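Local coordinates for protein single-stranded-DNA-specific exonuclease RecJ (Thermus thermophilus, PDB 2ZXR) that degrades single-stranded DNA exonucleolytically in the 5' to 3' direction, using divalent metal ions, and has no detectable activity on single-stranded RNA, at residues Arg473-Phe482 / Ala491-Leu499. Sequence-based numbering, arbitrary orientation.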
ATOM      1  N   ARG A 473      28.756   5.031   5.257  1.00 68.08           N
ATOM      2  CA  ARG A 473      28.224   5.583   4.018  1.00 69.05           C
ATOM      3  C   ARG A 473      28.427   4.612   2.850  1.00 68.97           C
ATOM      4  O   ARG A 473      29.187   3.648   2.951  1.00 69.14           O
ATOM      5  CB  ARG A 473      28.910   6.918   3.698  1.00 70.03           C
ATOM      6  CG  ARG A 473      28.365   7.629   2.454  1.00 71.55           C
ATOM      7  CD  ARG A 473      29.359   8.644   1.889  1.00 72.61           C
ATOM      8  NE  ARG A 473      29.110  10.027   2.298  1.00 73.78           N
ATOM      9  CZ  ARG A 473      29.032  10.442   3.560  1.00 74.47           C
ATOM     10  NH1 ARG A 473      29.176   9.585   4.562  1.00 74.95           N
ATOM     11  NH2 ARG A 473      28.829  11.726   3.824  1.00 74.41           N
ATOM     12  N   LEU A 474      27.727   4.872   1.752  1.00 68.61           N
ATOM     13  CA  LEU A 474      27.817   4.064   0.541  1.00 68.55           C
ATOM     14  C   LEU A 474      27.825   5.059  -0.605  1.00 69.26           C
ATOM     15  O   LEU A 474      26.773   5.390  -1.166  1.00 69.12           O
ATOM     16  CB  LEU A 474      26.603   3.151   0.398  1.00 68.25           C
ATOM     17  CG  LEU A 474      26.346   2.098   1.473  1.00 67.81           C
ATOM     18  CD1 LEU A 474      25.046   1.355   1.153  1.00 67.11           C
ATOM     19  CD2 LEU A 474      27.521   1.141   1.539  1.00 67.29           C
ATOM     20  N   GLY A 475      29.016   5.543  -0.942  1.00 69.77           N
ATOM     21  CA  GLY A 475      29.139   6.525  -2.001  1.00 70.15           C
ATOM     22  C   GLY A 475      29.576   7.848  -1.405  1.00 70.30           C
ATOM     23  O   GLY A 475      30.451   7.871  -0.542  1.00 70.73           O
ATOM     24  N   GLU A 476      28.967   8.944  -1.844  1.00 70.28           N
ATOM     25  CA  GLU A 476      29.318  10.273  -1.348  1.00 70.52           C
ATOM     26  C   GLU A 476      28.103  11.024  -0.817  1.00 70.25           C
ATOM     27  O   GLU A 476      28.188  12.219  -0.503  1.00 70.16           O
ATOM     28  CB  GLU A 476      29.950  11.111  -2.468  1.00 71.53           C
ATOM     29  CG  GLU A 476      31.369  10.725  -2.858  1.00 72.71           C
ATOM     30  CD  GLU A 476      32.385  11.050  -1.778  1.00 73.44           C
ATOM     31  OE1 GLU A 476      33.595  11.084  -2.094  1.00 73.83           O
ATOM     32  OE2 GLU A 476      31.980  11.269  -0.613  1.00 74.27           O
ATOM     33  N   GLY A 477      26.969  10.336  -0.727  1.00 69.43           N
ATOM     34  CA  GLY A 477      25.777  11.002  -0.240  1.00 67.99           C
ATOM     35  C   GLY A 477      24.816  10.133   0.540  1.00 66.69           C
ATOM     36  O   GLY A 477      25.188   9.096   1.095  1.00 66.79           O
ATOM     37  N   ARG A 478      23.566  10.591   0.564  1.00 65.03           N
ATOM     38  CA  ARG A 478      22.449   9.946   1.253  1.00 63.12           C
ATOM     39  C   ARG A 478      22.572   8.485   1.676  1.00 61.34           C
ATOM     40  O   ARG A 478      22.421   8.157   2.849  1.00 61.42           O
ATOM     41  CB  ARG A 478      21.183  10.078   0.405  1.00 63.30           C
ATOM     42  CG  ARG A 478      20.635  11.467   0.322  1.00 63.32           C
ATOM     43  CD  ARG A 478      21.533  12.368  -0.473  1.00 63.86           C
ATOM     44  NE  ARG A 478      21.049  13.733  -0.377  1.00 64.13           N
ATOM     45  CZ  ARG A 478      21.106  14.459   0.732  1.00 64.69           C
ATOM     46  NH1 ARG A 478      21.640  13.945   1.837  1.00 64.08           N
ATOM     47  NH2 ARG A 478      20.604  15.687   0.740  1.00 64.86           N
ATOM     48  N   HIS A 479      22.821   7.615   0.706  1.00 59.56           N
ATOM     49  CA  HIS A 479      22.908   6.182   0.943  1.00 57.30           C
ATOM     50  C   HIS A 479      23.858   5.766   2.055  1.00 55.41           C
ATOM     51  O   HIS A 479      25.020   6.143   2.042  1.00 54.98           O
ATOM     52  CB  HIS A 479      23.297   5.484  -0.355  1.00 57.96           C
ATOM     53  CG  HIS A 479      22.725   4.113  -0.492  1.00 58.29           C
ATOM     54  ND1 HIS A 479      23.048   3.273  -1.532  1.00 58.49           N
ATOM     55  CD2 HIS A 479      21.833   3.441   0.273  1.00 58.71           C
ATOM     56  CE1 HIS A 479      22.380   2.141  -1.404  1.00 59.03           C
ATOM     57  NE2 HIS A 479      21.636   2.217  -0.316  1.00 59.19           N
ATOM     58  N   LEU A 480      23.351   4.980   3.008  1.00 53.56           N
ATOM     59  CA  LEU A 480      24.152   4.495   4.136  1.00 52.10           C
ATOM     60  C   LEU A 480      23.579   3.234   4.793  1.00 51.55           C
ATOM     61  O   LEU A 480      22.519   2.720   4.398  1.00 50.79           O
ATOM     62  CB  LEU A 480      24.303   5.591   5.201  1.00 51.93           C
ATOM     63  CG  LEU A 480      23.107   6.016   6.065  1.00 52.32           C
ATOM     64  CD1 LEU A 480      22.922   5.031   7.194  1.00 52.71           C
ATOM     65  CD2 LEU A 480      23.344   7.402   6.657  1.00 52.02           C
ATOM     66  N   ALA A 481      24.282   2.753   5.814  1.00 50.42           N
ATOM     67  CA  ALA A 481      23.870   1.565   6.535  1.00 49.71           C
ATOM     68  C   ALA A 481      24.343   1.632   7.976  1.00 49.29           C
ATOM     69  O   ALA A 481      25.422   2.147   8.262  1.00 49.49           O
ATOM     70  CB  ALA A 481      24.436   0.336   5.858  1.00 50.33           C
ATOM     71  N   PHE A 482      23.528   1.115   8.886  1.00 48.73           N
ATOM     72  CA  PHE A 482      23.872   1.110  10.305  1.00 47.99           C
ATOM     73  C   PHE A 482      23.100   0.006  11.012  1.00 47.95           C
ATOM     74  O   PHE A 482      22.334  -0.725  10.375  1.00 47.53           O
ATOM     75  CB  PHE A 482      23.564   2.474  10.933  1.00 47.86           C
ATOM     76  CG  PHE A 482      22.127   2.864  10.863  1.00 47.67           C
ATOM     77  CD1 PHE A 482      21.258   2.561  11.905  1.00 47.80           C
ATOM     78  CD2 PHE A 482      21.627   3.512   9.735  1.00 47.93           C
ATOM     79  CE1 PHE A 482      19.908   2.896  11.826  1.00 47.63           C
ATOM     80  CE2 PHE A 482      20.283   3.849   9.644  1.00 47.22           C
ATOM     81  CZ  PHE A 482      19.421   3.540  10.692  1.00 47.54           C
ATOM     82  N   ALA A 491      19.478   2.750   4.298  1.00 36.13           N
ATOM     83  CA  ALA A 491      18.662   3.948   4.175  1.00 37.07           C
ATOM     84  C   ALA A 491      19.257   5.076   3.334  1.00 37.44           C
ATOM     85  O   ALA A 491      20.458   5.138   3.097  1.00 38.23           O
ATOM     86  CB  ALA A 491      18.358   4.478   5.586  1.00 35.66           C
ATOM     87  N   TRP A 492      18.389   5.975   2.906  1.00 38.84           N
ATOM     88  CA  TRP A 492      18.792   7.151   2.154  1.00 41.17           C
ATOM     89  C   TRP A 492      18.533   8.324   3.093  1.00 42.58           C
ATOM     90  O   TRP A 492      17.398   8.791   3.230  1.00 42.31           O
ATOM     91  CB  TRP A 492      17.960   7.286   0.882  1.00 40.84           C
ATOM     92  CG  TRP A 492      18.296   6.221  -0.087  1.00 42.52           C
ATOM     93  CD1 TRP A 492      17.893   4.914  -0.057  1.00 42.10           C
ATOM     94  CD2 TRP A 492      19.216   6.334  -1.177  1.00 43.21           C
ATOM     95  NE1 TRP A 492      18.512   4.205  -1.058  1.00 42.51           N
ATOM     96  CE2 TRP A 492      19.330   5.053  -1.760  1.00 42.95           C
ATOM     97  CE3 TRP A 492      19.959   7.399  -1.715  1.00 43.54           C
ATOM     98  CZ2 TRP A 492      20.162   4.805  -2.857  1.00 44.07           C
ATOM     99  CZ3 TRP A 492      20.784   7.153  -2.808  1.00 44.53           C
ATOM    100  CH2 TRP A 492      20.879   5.865  -3.366  1.00 44.17           C
ATOM    101  N   LYS A 493      19.590   8.786   3.754  1.00 44.38           N
ATOM    102  CA  LYS A 493      19.460   9.872   4.706  1.00 46.66           C
ATOM    103  C   LYS A 493      19.079  11.186   4.058  1.00 48.60           C
ATOM    104  O   LYS A 493      19.822  11.730   3.247  1.00 48.77           O
ATOM    105  CB  LYS A 493      20.757  10.044   5.502  1.00 46.04           C
ATOM    106  CG  LYS A 493      20.670  11.105   6.592  1.00 45.96           C
ATOM    107  CD  LYS A 493      19.596  10.770   7.605  1.00 45.56           C
ATOM    108  CE  LYS A 493      19.527  11.794   8.724  1.00 45.81           C
ATOM    109  NZ  LYS A 493      19.030  13.128   8.267  1.00 46.42           N
ATOM    110  N   GLN A 494      17.912  11.694   4.430  1.00 51.17           N
ATOM    111  CA  GLN A 494      17.436  12.966   3.902  1.00 53.51           C
ATOM    112  C   GLN A 494      18.475  14.005   4.284  1.00 54.10           C
ATOM    113  O   GLN A 494      18.743  14.203   5.462  1.00 54.13           O
ATOM    114  CB  GLN A 494      16.093  13.348   4.532  1.00 54.75           C
ATOM    115  CG  GLN A 494      14.988  12.331   4.321  1.00 57.10           C
ATOM    116  CD  GLN A 494      14.516  12.269   2.879  1.00 59.00           C
ATOM    117  OE1 GLN A 494      15.326  12.127   1.951  1.00 59.75           O
ATOM    118  NE2 GLN A 494      13.197  12.374   2.680  1.00 58.65           N
ATOM    119  N   GLY A 495      19.055  14.644   3.270  1.00 55.06           N
ATOM    120  CA  GLY A 495      20.060  15.670   3.468  1.00 55.62           C
ATOM    121  C   GLY A 495      20.417  15.953   4.901  1.00 56.22           C
ATOM    122  O   GLY A 495      19.608  16.491   5.654  1.00 56.29           O
ATOM    123  N   ASP A 496      21.639  15.598   5.266  1.00 56.76           N
ATOM    124  CA  ASP A 496      22.147  15.791   6.612  1.00 57.31           C
ATOM    125  C   ASP A 496      23.246  14.795   6.833  1.00 57.49           C
ATOM    126  O   ASP A 496      24.370  15.163   7.162  1.00 58.72           O
ATOM    127  CB  ASP A 496      21.072  15.536   7.656  1.00 58.45           C
ATOM    128  CG  ASP A 496      20.409  16.815   8.139  1.00 59.61           C
ATOM    129  OD1 ASP A 496      21.134  17.723   8.621  1.00 60.41           O
ATOM    130  OD2 ASP A 496      19.162  16.906   8.044  1.00 59.32           O
ATOM    131  N   LEU A 497      22.914  13.522   6.647  1.00 57.02           N
ATOM    132  CA  LEU A 497      23.868  12.438   6.853  1.00 56.40           C
ATOM    133  C   LEU A 497      24.246  12.549   8.313  1.00 55.48           C
ATOM    134  O   LEU A 497      23.964  13.562   8.955  1.00 55.96           O
ATOM    135  CB  LEU A 497      25.089  12.579   5.933  1.00 56.76           C
ATOM    136  CG  LEU A 497      24.788  12.355   4.439  1.00 57.24           C
ATOM    137  CD1 LEU A 497      23.858  13.443   3.929  1.00 57.11           C
ATOM    138  CD2 LEU A 497      26.065  12.357   3.637  1.00 56.49           C
ATOM    139  N   ALA A 498      24.874  11.522   8.858  1.00 54.23           N
ATOM    140  CA  ALA A 498      25.184  11.552  10.281  1.00 52.56           C
ATOM    141  C   ALA A 498      23.803  11.475  10.955  1.00 51.19           C
ATOM    142  O   ALA A 498      22.967  12.377  10.825  1.00 50.12           O
ATOM    143  CB  ALA A 498      25.898  12.856  10.657  1.00 52.65           C
ATOM    144  N   LEU A 499      23.562  10.380  11.655  1.00 49.93           N
ATOM    145  CA  LEU A 499      22.287  10.184  12.319  1.00 49.18           C
ATOM    146  C   LEU A 499      22.259  10.770  13.727  1.00 48.76           C
ATOM    147  O   LEU A 499      23.282  10.815  14.421  1.00 48.46           O
ATOM    148  CB  LEU A 499      21.964   8.687  12.396  1.00 49.02           C
ATOM    149  CG  LEU A 499      21.894   7.859  11.109  1.00 48.43           C
ATOM    150  CD1 LEU A 499      21.038   8.590  10.082  1.00 48.86           C
ATOM    151  CD2 LEU A 499      23.285   7.609  10.569  1.00 48.12           C
TER
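H479 and W492 face each other as an antiparallel non-hydrogen-bonded pair, their rings in an offset stack with planes 11° apart and the imidazole and six-membered ring centroids separated by 4.1 Å. CZ2 of W492 lies over the centre of the imidazole, 3.5 Å from H479 ND1, while L474 CD1 covers the opposite imidazole face. H479 CB adds a CH-pi contact above the same six-membered ring. The neighbouring pair, L480 and A491, is bonded both ways: L480 N meets A491 O at 2.9 Å, and A491 N returns a bond to L480 O. On the other side of the H479-W492 pair, K493 N reaches R478 O at 3.0 Å from well above the carbonyl plane, extending the pairing where the strand gives way to loop. These residues belong to the hairpin of strands 479-484 and 487-492 in the RecJ OB domain, away from the metal site. On the sheet face opposite the stack, the packing is tighter and largely apolar, with L480, A491 and F482 buried. With chi1 71°, CG of L480 sits between its backbone N and carbonyl carbon, and CD2 meets L499 CD2 tip to tip at 3.9 Å, beside K493 CB. F482 flanks L499 more loosely; both, like A491, rest on L527 of strand 517-528. Toward solvent the contact frays: the exposed R478 bends over loop 493-497, its guanidinium doubtfully placed, too close to G495, while K493 NZ bonds back to Q494 O within its own loop, at 3.0 Å.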